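Local structure of polymerase X (Deinococcus radiodurans, 2W9M) at residues R196-T201 and V231-A236; L154-Q159 and S225-G230; R441-V446 and L472-G477. The protein probably catalyses DNA synthesis from deoxyribonucleoside triphosphates in DNA repair, and also carries a zinc-binding phosphoesterase-like (PHP) domain. One frame throughout, in Å; residues are numbered along the deposited sequence.

Contacts 1 and 2 are neighbours in one mixed sheet of the polymerase part, their centres about 11 Å apart. Strand 231-238 of contact 1 pairs antiparallel with strand 224-228 of contact 2, with a probable hydrogen bond from V233 N to G226 O of 3.0 Å; the turn of contact 2 joins the two strands. Contact 3 belongs to the zinc-binding C-terminal PHP domain, on the opposite side of the chain's centre. Its centre is about 39 Å from each of the others, and its nearest atoms are about 23 Å away. Contact 3 alone lies near the zinc site: the side chain of L442 is about 11 Å from a bound zinc ion.

Contact 1. Residues R196-T201 and V231-A236; sequences RAAELT and VPVEIA
A198 and V233 sit level in a parallel strand pair whose short axes are 4.8 Å apart and diverge by 15°. The backbone ladder alternates: A198 N reaches P232 O at 2.8 Å, A198 O takes E234 N, L200 N bonds E234 O at 3.0 Å, and L200 O takes A236 N. The tightly packed face bears A198, V233, L200 and I235; L200 CB lies 4.0 Å from I235 CG1, A198 CB is 4.1 Å from V233 CG2. Helix 163-176 covers A198, L200 and V233; I235 packs against L177 and L213. On the other face helix 243-249 covers T201 and A236, and the loose, solvent side is the end near R196 and E234. E234 runs alongside E199, its CG anti to the carbonyl carbon (chi1 -71°), and R196 crosses E234 at about a right angle, NH2 to OE2 being 2.5 Å, planes 70° apart. R250 salt-bridges E234 OE1; D187 N bonds E199 OE2. An alanine in place of E234 would probably leave R196 without its carboxylate and R250 with a weak, long pairing to E199. Parallel strands with one apolar, helix-covered face and acidic side chains opposite are consistent with the family X polymerase palm.

Contact 2. Residues L154-Q159 and S225-G230; sequences LFEARQ and SGDYEG
E156 of helix 141-157 and G230 bring their CA atoms within 4.9 Å, where the end of the helix meets a two-residue turn formed by E229 and G230, whose backbone conformations define type I'. The F155 ring presents its edge to the turn, CD1 lying 3.5 Å from E229 O, with the oxygen in the ring plane, where the weakly positive rim hydrogens suit it. F155 CB packs at 3.9 Å from G230 O. E156 CG is anti to its carbonyl carbon (chi1 -63°), which puts it on the glycine, 3.5 Å from G230 CA. A CB built at G230 would come within 2.8 Å of F155 CB, and the backbone angles alone would press it on the carbonyl O of E229. Farther out the E156 chain extends to D227, the two crossing obliquely with carboxylate planes 45° apart. E156 OE2 and D227 OD2 approach to 3.1 Å, but both are acceptors and no bond joins them; so close a pair would probably favour a proton held by one carboxylate. D227 OD2 also receives a weak bond from G230 N. E229 points its CB away from the helix, and its OE1 makes a salt bridge with R125 NE, while F155 also touches V231 and L121. The arrangement is a type I' beta-hairpin linking strands 224-228 and 231-238, seated against helix 141-157, whose first part falls in a helix-hairpin-helix motif.

Contact 3. Residues R441-V446 and L472-G477; sequences RLIRAV and LDAVLG
Two successive helices on the outside of the parallel seven-stranded sheet of the PHP domain meet here, with V475 of helix 472-482 set against L442, I443 and V446 of helix 435-446. The short axes run 8.8 Å apart with only 13° between their directions, and the CA atoms of I443 and V475 come within 5.2 Å. V475 buries the most surface of any residue in the contact. Both its methyls face L442: CG1 stands anti to the backbone N (chi1 177°) and CG2 beside it, and each lies 4.0 Å from L442 CB, so the valine fork straddles that carbon. I443 approaches from the next position. Its CG1 is 4.1 Å from V475 CA and rests against backbone as much as side chain, while its CD1 extends to A474 CB at 4.3 Å. One turn farther along, V446 CG2 lies against V475 O at 4.2 Å. No hydrogen bond links the two segments, and the interface is held by van der Waals contact; beyond it, V446 O accepts a bond from N482 ND2. L442 and V446 both also touch L454 of strand 453-454, which lies between the helices in chain order. The side chain of L442 is about 8 Å from that of the zinc ligand H456. Near-parallel neighbouring helices, joined through an intervening strand, are characteristic of the alpha/beta barrel of PHP domains.

Contact 1. Residues R196-T201 and V231-A236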
loop_
_atom_site.group_PDB
_atom_site.type_symbol
_atom_site.label_atom_id
_atom_site.label_comp_id
_atom_site.label_asym_id
_atom_site.label_seq_id
_atom_site.Cartn_x
_atom_site.Cartn_y
_atom_site.Cartn_z
ATOM N N ARG A 196 -14.591 1.092 -6.787
ATOM C CA ARG A 196 -15.270 1.259 -8.071
ATOM C C ARG A 196 -15.346 2.718 -8.511
ATOM O O ARG A 196 -15.358 3.012 -9.707
ATOM C CB ARG A 196 -16.675 0.657 -8.030
ATOM C CG ARG A 196 -17.558 1.200 -6.916
ATOM C CD ARG A 196 -18.918 0.503 -6.894
ATOM N NE ARG A 196 -19.999 1.334 -7.420
ATOM C CZ ARG A 196 -20.177 1.618 -8.707
ATOM N NH1 ARG A 196 -19.337 1.154 -9.623
ATOM N NH2 ARG A 196 -21.197 2.376 -9.077
ATOM N N ALA A 197 -15.403 3.627 -7.545
ATOM C CA ALA A 197 -15.479 5.048 -7.851
ATOM C C ALA A 197 -15.241 5.916 -6.623
ATOM O O ALA A 197 -15.322 5.444 -5.490
ATOM C CB ALA A 197 -16.832 5.379 -8.464
ATOM N N ALA A 198 -14.939 7.189 -6.856
ATOM C CA ALA A 198 -14.922 8.170 -5.780
ATOM C C ALA A 198 -16.365 8.525 -5.445
ATOM O O ALA A 198 -16.999 9.308 -6.151
ATOM C CB ALA A 198 -14.153 9.405 -6.194
ATOM N N GLU A 199 -16.886 7.930 -4.377
ATOM C CA GLU A 199 -18.272 8.139 -3.984
ATOM C C GLU A 199 -18.391 9.134 -2.835
ATOM O O GLU A 199 -17.649 9.073 -1.854
ATOM C CB GLU A 199 -18.929 6.812 -3.607
ATOM C CG GLU A 199 -19.260 5.915 -4.799
ATOM C CD GLU A 199 -19.521 4.469 -4.395
ATOM O OE1 GLU A 199 -20.699 4.046 -4.417
ATOM O OE2 GLU A 199 -18.547 3.758 -4.047
ATOM N N LEU A 200 -19.340 10.049 -2.968
ATOM C CA LEU A 200 -19.536 11.109 -1.994
ATOM C C LEU A 200 -21.022 11.183 -1.661
ATOM O O LEU A 200 -21.875 10.846 -2.481
ATOM C CB LEU A 200 -19.069 12.442 -2.587
ATOM C CG LEU A 200 -18.189 13.374 -1.753
ATOM C CD1 LEU A 200 -17.067 12.594 -1.097
ATOM C CD2 LEU A 200 -17.624 14.488 -2.620
ATOM N N THR A 201 -21.335 11.616 -0.452
ATOM C CA THR A 201 -22.723 11.836 -0.083
ATOM C C THR A 201 -22.899 13.310 0.301
ATOM O O THR A 201 -21.958 13.958 0.756
ATOM C CB THR A 201 -23.166 10.870 1.033
ATOM O OG1 THR A 201 -24.446 10.314 0.708
ATOM C CG2 THR A 201 -23.214 11.573 2.375
ATOM N N VAL A 231 -10.653 9.209 -12.760
ATOM C CA VAL A 231 -11.290 8.553 -11.625
ATOM C C VAL A 231 -12.802 8.754 -11.662
ATOM O O VAL A 231 -13.284 9.880 -11.530
ATOM C CB VAL A 231 -10.755 9.104 -10.298
ATOM C CG1 VAL A 231 -11.377 8.363 -9.132
ATOM C CG2 VAL A 231 -9.238 9.006 -10.257
ATOM N N PRO A 232 -13.559 7.660 -11.848
ATOM C CA PRO A 232 -15.026 7.728 -11.877
ATOM C C PRO A 232 -15.583 8.330 -10.585
ATOM O O PRO A 232 -15.089 8.031 -9.493
ATOM C CB PRO A 232 -15.446 6.261 -11.999
ATOM C CG PRO A 232 -14.261 5.573 -12.591
ATOM C CD PRO A 232 -13.066 6.286 -12.042
ATOM N N VAL A 233 -16.601 9.173 -10.717
ATOM C CA VAL A 233 -17.155 9.890 -9.578
ATOM C C VAL A 233 -18.665 9.725 -9.492
ATOM O O VAL A 233 -19.357 9.776 -10.503
ATOM C CB VAL A 233 -16.832 11.392 -9.661
ATOM C CG1 VAL A 233 -17.692 12.177 -8.689
ATOM C CG2 VAL A 233 -15.360 11.634 -9.387
ATOM N N GLU A 234 -19.165 9.524 -8.277
ATOM C CA GLU A 234 -20.602 9.475 -8.037
ATOM C C GLU A 234 -20.960 10.298 -6.815
ATOM O O GLU A 234 -20.383 10.123 -5.744
ATOM C CB GLU A 234 -21.080 8.038 -7.840
ATOM C CG GLU A 234 -21.055 7.197 -9.100
ATOM C CD GLU A 234 -21.591 5.800 -8.871
ATOM O OE1 GLU A 234 -22.638 5.660 -8.203
ATOM O OE2 GLU A 234 -20.962 4.841 -9.364
ATOM N N ILE A 235 -21.915 11.202 -6.985
ATOM C CA ILE A 235 -22.368 12.039 -5.891
ATOM C C ILE A 235 -23.867 11.870 -5.754
ATOM O O ILE A 235 -24.613 12.085 -6.706
ATOM C CB ILE A 235 -22.000 13.520 -6.124
ATOM C CG1 ILE A 235 -20.475 13.677 -6.171
ATOM C CG2 ILE A 235 -22.606 14.406 -5.044
ATOM C CD1 ILE A 235 -20.003 15.094 -6.391
ATOM N N ALA A 236 -24.300 11.439 -4.576
ATOM C CA ALA A 236 -25.717 11.262 -4.307
ATOM C C ALA A 236 -26.149 12.289 -3.278
ATOM O O ALA A 236 -25.470 12.487 -2.272
ATOM C CB ALA A 236 -25.998 9.853 -3.809
#

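Contact 2. Residues L154-Q159 and S225-G230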
loop_
_atom_site.group_PDB
_atom_site.type_symbol
_atom_site.label_atom_id
_atom_site.label_comp_id
_atom_site.label_asym_id
_atom_site.label_seq_id
_atom_site.Cartn_x
_atom_site.Cartn_y
_atom_site.Cartn_z
ATOM N N LEU A 154 -3.712 6.065 -17.668
ATOM C CA LEU A 154 -3.488 4.896 -16.826
ATOM C C LEU A 154 -4.731 4.609 -15.990
ATOM O O LEU A 154 -5.161 3.459 -15.879
ATOM C CB LEU A 154 -2.268 5.075 -15.915
ATOM C CG LEU A 154 -0.885 4.716 -16.467
ATOM C CD1 LEU A 154 -1.024 3.845 -17.703
ATOM C CD2 LEU A 154 -0.073 5.960 -16.784
ATOM N N PHE A 155 -5.310 5.662 -15.420
ATOM C CA PHE A 155 -6.475 5.522 -14.553
ATOM C C PHE A 155 -7.710 5.000 -15.285
ATOM O O PHE A 155 -8.446 4.170 -14.754
ATOM C CB PHE A 155 -6.809 6.844 -13.855
ATOM C CG PHE A 155 -5.923 7.153 -12.682
ATOM C CD1 PHE A 155 -5.828 8.445 -12.191
ATOM C CD2 PHE A 155 -5.176 6.156 -12.078
ATOM C CE1 PHE A 155 -5.013 8.735 -11.112
ATOM C CE2 PHE A 155 -4.357 6.439 -10.998
ATOM C CZ PHE A 155 -4.278 7.732 -10.515
ATOM N N GLU A 156 -7.940 5.487 -16.498
ATOM C CA GLU A 156 -9.122 5.087 -17.257
ATOM C C GLU A 156 -9.027 3.644 -17.749
ATOM O O GLU A 156 -10.042 3.002 -18.004
ATOM C CB GLU A 156 -9.373 6.054 -18.417
ATOM C CG GLU A 156 -9.662 7.469 -17.945
ATOM C CD GLU A 156 -10.116 8.391 -19.055
ATOM O OE1 GLU A 156 -9.590 8.271 -20.182
ATOM O OE2 GLU A 156 -10.996 9.242 -18.795
ATOM N N ALA A 157 -7.804 3.140 -17.861
ATOM C CA ALA A 157 -7.572 1.754 -18.251
ATOM C C ALA A 157 -8.106 0.796 -17.190
ATOM O O ALA A 157 -8.875 -0.118 -17.491
ATOM C CB ALA A 157 -6.086 1.514 -18.485
ATOM N N ARG A 158 -7.682 1.015 -15.950
ATOM C CA ARG A 158 -8.126 0.224 -14.805
ATOM C C ARG A 158 -9.650 0.088 -14.745
ATOM O O ARG A 158 -10.383 1.027 -15.064
ATOM C CB ARG A 158 -7.608 0.862 -13.510
ATOM C CG ARG A 158 -6.138 0.602 -13.241
ATOM C CD ARG A 158 -5.385 1.886 -12.918
ATOM N NE ARG A 158 -5.690 2.428 -11.597
ATOM C CZ ARG A 158 -4.804 2.537 -10.611
ATOM N NH1 ARG A 158 -3.549 2.140 -10.794
ATOM N NH2 ARG A 158 -5.173 3.051 -9.443
ATOM N N GLN A 159 -10.125 -1.087 -14.345
ATOM C CA GLN A 159 -11.555 -1.293 -14.144
ATOM C C GLN A 159 -11.945 -0.794 -12.764
ATOM O O GLN A 159 -13.057 -0.316 -12.550
ATOM C CB GLN A 159 -11.927 -2.770 -14.276
ATOM C CG GLN A 159 -12.390 -3.185 -15.662
ATOM C CD GLN A 159 -13.200 -4.470 -15.637
ATOM O OE1 GLN A 159 -13.956 -4.723 -14.696
ATOM N NE2 GLN A 159 -13.048 -5.287 -16.676
ATOM N N SER A 225 -23.143 11.754 -11.686
ATOM C CA SER A 225 -21.919 11.007 -11.955
ATOM C C SER A 225 -21.050 11.698 -13.003
ATOM O O SER A 225 -21.483 12.638 -13.669
ATOM C CB SER A 225 -22.238 9.573 -12.388
ATOM O OG SER A 225 -22.691 9.528 -13.730
ATOM N N GLY A 226 -19.818 11.225 -13.140
ATOM C CA GLY A 226 -18.864 11.844 -14.037
ATOM C C GLY A 226 -17.501 11.192 -13.934
ATOM O O GLY A 226 -17.382 10.041 -13.515
ATOM N N ASP A 227 -16.468 11.938 -14.306
ATOM C CA ASP A 227 -15.115 11.412 -14.350
ATOM C C ASP A 227 -14.158 12.546 -14.021
ATOM O O ASP A 227 -14.038 13.504 -14.788
ATOM C CB ASP A 227 -14.819 10.874 -15.754
ATOM C CG ASP A 227 -13.708 9.838 -15.769
ATOM O OD1 ASP A 227 -13.922 8.732 -15.225
ATOM O OD2 ASP A 227 -12.630 10.120 -16.343
ATOM N N TYR A 228 -13.487 12.453 -12.878
ATOM C CA TYR A 228 -12.496 13.459 -12.523
ATOM C C TYR A 228 -11.068 12.949 -12.710
ATOM O O TYR A 228 -10.563 12.172 -11.898
ATOM C CB TYR A 228 -12.690 13.967 -11.094
ATOM C CG TYR A 228 -11.826 15.170 -10.786
ATOM C CD1 TYR A 228 -12.148 16.425 -11.289
ATOM C CD2 TYR A 228 -10.680 15.051 -10.011
ATOM C CE1 TYR A 228 -11.363 17.528 -11.023
ATOM C CE2 TYR A 228 -9.889 16.151 -9.734
ATOM C CZ TYR A 228 -10.235 17.386 -10.243
ATOM O OH TYR A 228 -9.449 18.483 -9.976
ATOM N N GLU A 229 -10.430 13.398 -13.788
ATOM C CA GLU A 229 -9.066 13.000 -14.109
ATOM C C GLU A 229 -8.885 11.486 -14.118
ATOM O O GLU A 229 -7.953 10.959 -13.509
ATOM C CB GLU A 229 -8.081 13.672 -13.153
ATOM C CG GLU A 229 -8.083 15.188 -13.290
ATOM C CD GLU A 229 -7.207 15.879 -12.265
ATOM O OE1 GLU A 229 -6.503 15.177 -11.509
ATOM O OE2 GLU A 229 -7.227 17.126 -12.216
ATOM N N GLY A 230 -9.788 10.796 -14.814
ATOM C CA GLY A 230 -9.700 9.356 -14.982
ATOM C C GLY A 230 -10.389 8.560 -13.890
ATOM O O GLY A 230 -10.676 7.376 -14.066
#

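Contact 3. Residues R441-V446 and L472-G477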
loop_
_atom_site.group_PDB
_atom_site.type_symbol
_atom_site.label_atom_id
_atom_site.label_comp_id
_atom_site.label_asym_id
_atom_site.label_seq_id
_atom_site.Cartn_x
_atom_site.Cartn_y
_atom_site.Cartn_z
ATOM N N ARG A 441 9.032 -22.612 2.595
ATOM C CA ARG A 441 9.964 -21.491 2.566
ATOM C C ARG A 441 9.640 -20.456 3.642
ATOM O O ARG A 441 10.511 -20.051 4.412
ATOM C CB ARG A 441 9.927 -20.840 1.182
ATOM C CG ARG A 441 10.658 -19.514 1.057
ATOM C CD ARG A 441 10.299 -18.862 -0.274
ATOM N NE ARG A 441 11.288 -17.891 -0.734
ATOM C CZ ARG A 441 11.125 -17.128 -1.810
ATOM N NH1 ARG A 441 10.014 -17.223 -2.524
ATOM N NH2 ARG A 441 12.069 -16.269 -2.176
ATOM N N LEU A 442 8.382 -20.039 3.698
ATOM C CA LEU A 442 7.963 -18.999 4.632
ATOM C C LEU A 442 7.873 -19.492 6.078
ATOM O O LEU A 442 8.181 -18.743 7.010
ATOM C CB LEU A 442 6.644 -18.369 4.171
ATOM C CG LEU A 442 6.839 -17.272 3.117
ATOM C CD1 LEU A 442 5.786 -17.324 2.040
ATOM C CD2 LEU A 442 6.870 -15.906 3.777
ATOM N N ILE A 443 7.457 -20.742 6.266
ATOM C CA ILE A 443 7.436 -21.339 7.598
ATOM C C ILE A 443 8.844 -21.353 8.181
ATOM O O ILE A 443 9.046 -21.049 9.358
ATOM C CB ILE A 443 6.901 -22.774 7.573
ATOM C CG1 ILE A 443 5.400 -22.781 7.303
ATOM C CG2 ILE A 443 7.175 -23.463 8.894
ATOM C CD1 ILE A 443 4.818 -24.162 7.201
ATOM N N ARG A 444 9.810 -21.707 7.339
ATOM C CA ARG A 444 11.215 -21.730 7.723
ATOM C C ARG A 444 11.706 -20.343 8.138
ATOM O O ARG A 444 12.404 -20.199 9.142
ATOM C CB ARG A 444 12.058 -22.263 6.562
ATOM C CG ARG A 444 13.554 -21.998 6.673
ATOM C CD ARG A 444 14.317 -23.258 7.032
ATOM N NE ARG A 444 15.429 -23.480 6.112
ATOM C CZ ARG A 444 16.704 -23.242 6.402
ATOM N NH1 ARG A 444 17.041 -22.782 7.600
ATOM N NH2 ARG A 444 17.643 -23.471 5.491
ATOM N N ALA A 445 11.330 -19.325 7.372
ATOM C CA ALA A 445 11.785 -17.961 7.635
ATOM C C ALA A 445 11.166 -17.347 8.890
ATOM O O ALA A 445 11.856 -16.669 9.646
ATOM C CB ALA A 445 11.524 -17.074 6.430
ATOM N N VAL A 446 9.873 -17.574 9.111
ATOM C CA VAL A 446 9.203 -17.010 10.282
ATOM C C VAL A 446 9.507 -17.809 11.547
ATOM O O VAL A 446 9.105 -17.423 12.641
ATOM C CB VAL A 446 7.668 -16.911 10.092
ATOM C CG1 VAL A 446 7.325 -15.958 8.952
ATOM C CG2 VAL A 446 7.068 -18.285 9.846
ATOM N N LEU A 472 -1.620 -19.924 3.459
ATOM C CA LEU A 472 -1.473 -18.850 4.432
ATOM C C LEU A 472 -1.655 -19.331 5.872
ATOM O O LEU A 472 -0.889 -18.951 6.760
ATOM C CB LEU A 472 -2.443 -17.711 4.125
ATOM C CG LEU A 472 -1.893 -16.283 4.126
ATOM C CD1 LEU A 472 -2.951 -15.326 4.655
ATOM C CD2 LEU A 472 -0.615 -16.151 4.936
ATOM N N ASP A 473 -2.659 -20.170 6.103
ATOM C CA ASP A 473 -2.961 -20.649 7.454
ATOM C C ASP A 473 -1.798 -21.409 8.091
ATOM O O ASP A 473 -1.531 -21.262 9.285
ATOM C CB ASP A 473 -4.230 -21.508 7.465
ATOM C CG ASP A 473 -5.502 -20.671 7.482
ATOM O OD1 ASP A 473 -6.604 -21.252 7.621
ATOM O OD2 ASP A 473 -5.400 -19.429 7.364
ATOM N N ALA A 474 -1.113 -22.226 7.297
ATOM C CA ALA A 474 0.075 -22.922 7.774
ATOM C C ALA A 474 1.155 -21.921 8.177
ATOM O O ALA A 474 1.761 -22.042 9.246
ATOM C CB ALA A 474 0.602 -23.866 6.707
ATOM N N VAL A 475 1.388 -20.929 7.319
ATOM C CA VAL A 475 2.416 -19.923 7.579
ATOM C C VAL A 475 2.089 -19.104 8.824
ATOM O O VAL A 475 2.945 -18.908 9.685
ATOM C CB VAL A 475 2.611 -18.969 6.385
ATOM C CG1 VAL A 475 3.625 -17.895 6.736
ATOM C CG2 VAL A 475 3.060 -19.742 5.160
ATOM N N LEU A 476 0.846 -18.638 8.915
ATOM C CA LEU A 476 0.403 -17.863 10.069
ATOM C C LEU A 476 0.510 -18.674 11.357
ATOM O O LEU A 476 0.850 -18.138 12.411
ATOM C CB LEU A 476 -1.027 -17.356 9.867
ATOM C CG LEU A 476 -1.221 -16.303 8.778
ATOM C CD1 LEU A 476 -2.633 -15.737 8.813
ATOM C CD2 LEU A 476 -0.201 -15.189 8.933
ATOM N N GLY A 477 0.220 -19.967 11.268
ATOM C CA GLY A 477 0.375 -20.861 12.402
ATOM C C GLY A 477 1.819 -20.880 12.867
ATOM O O GLY A 477 2.098 -20.850 14.067
#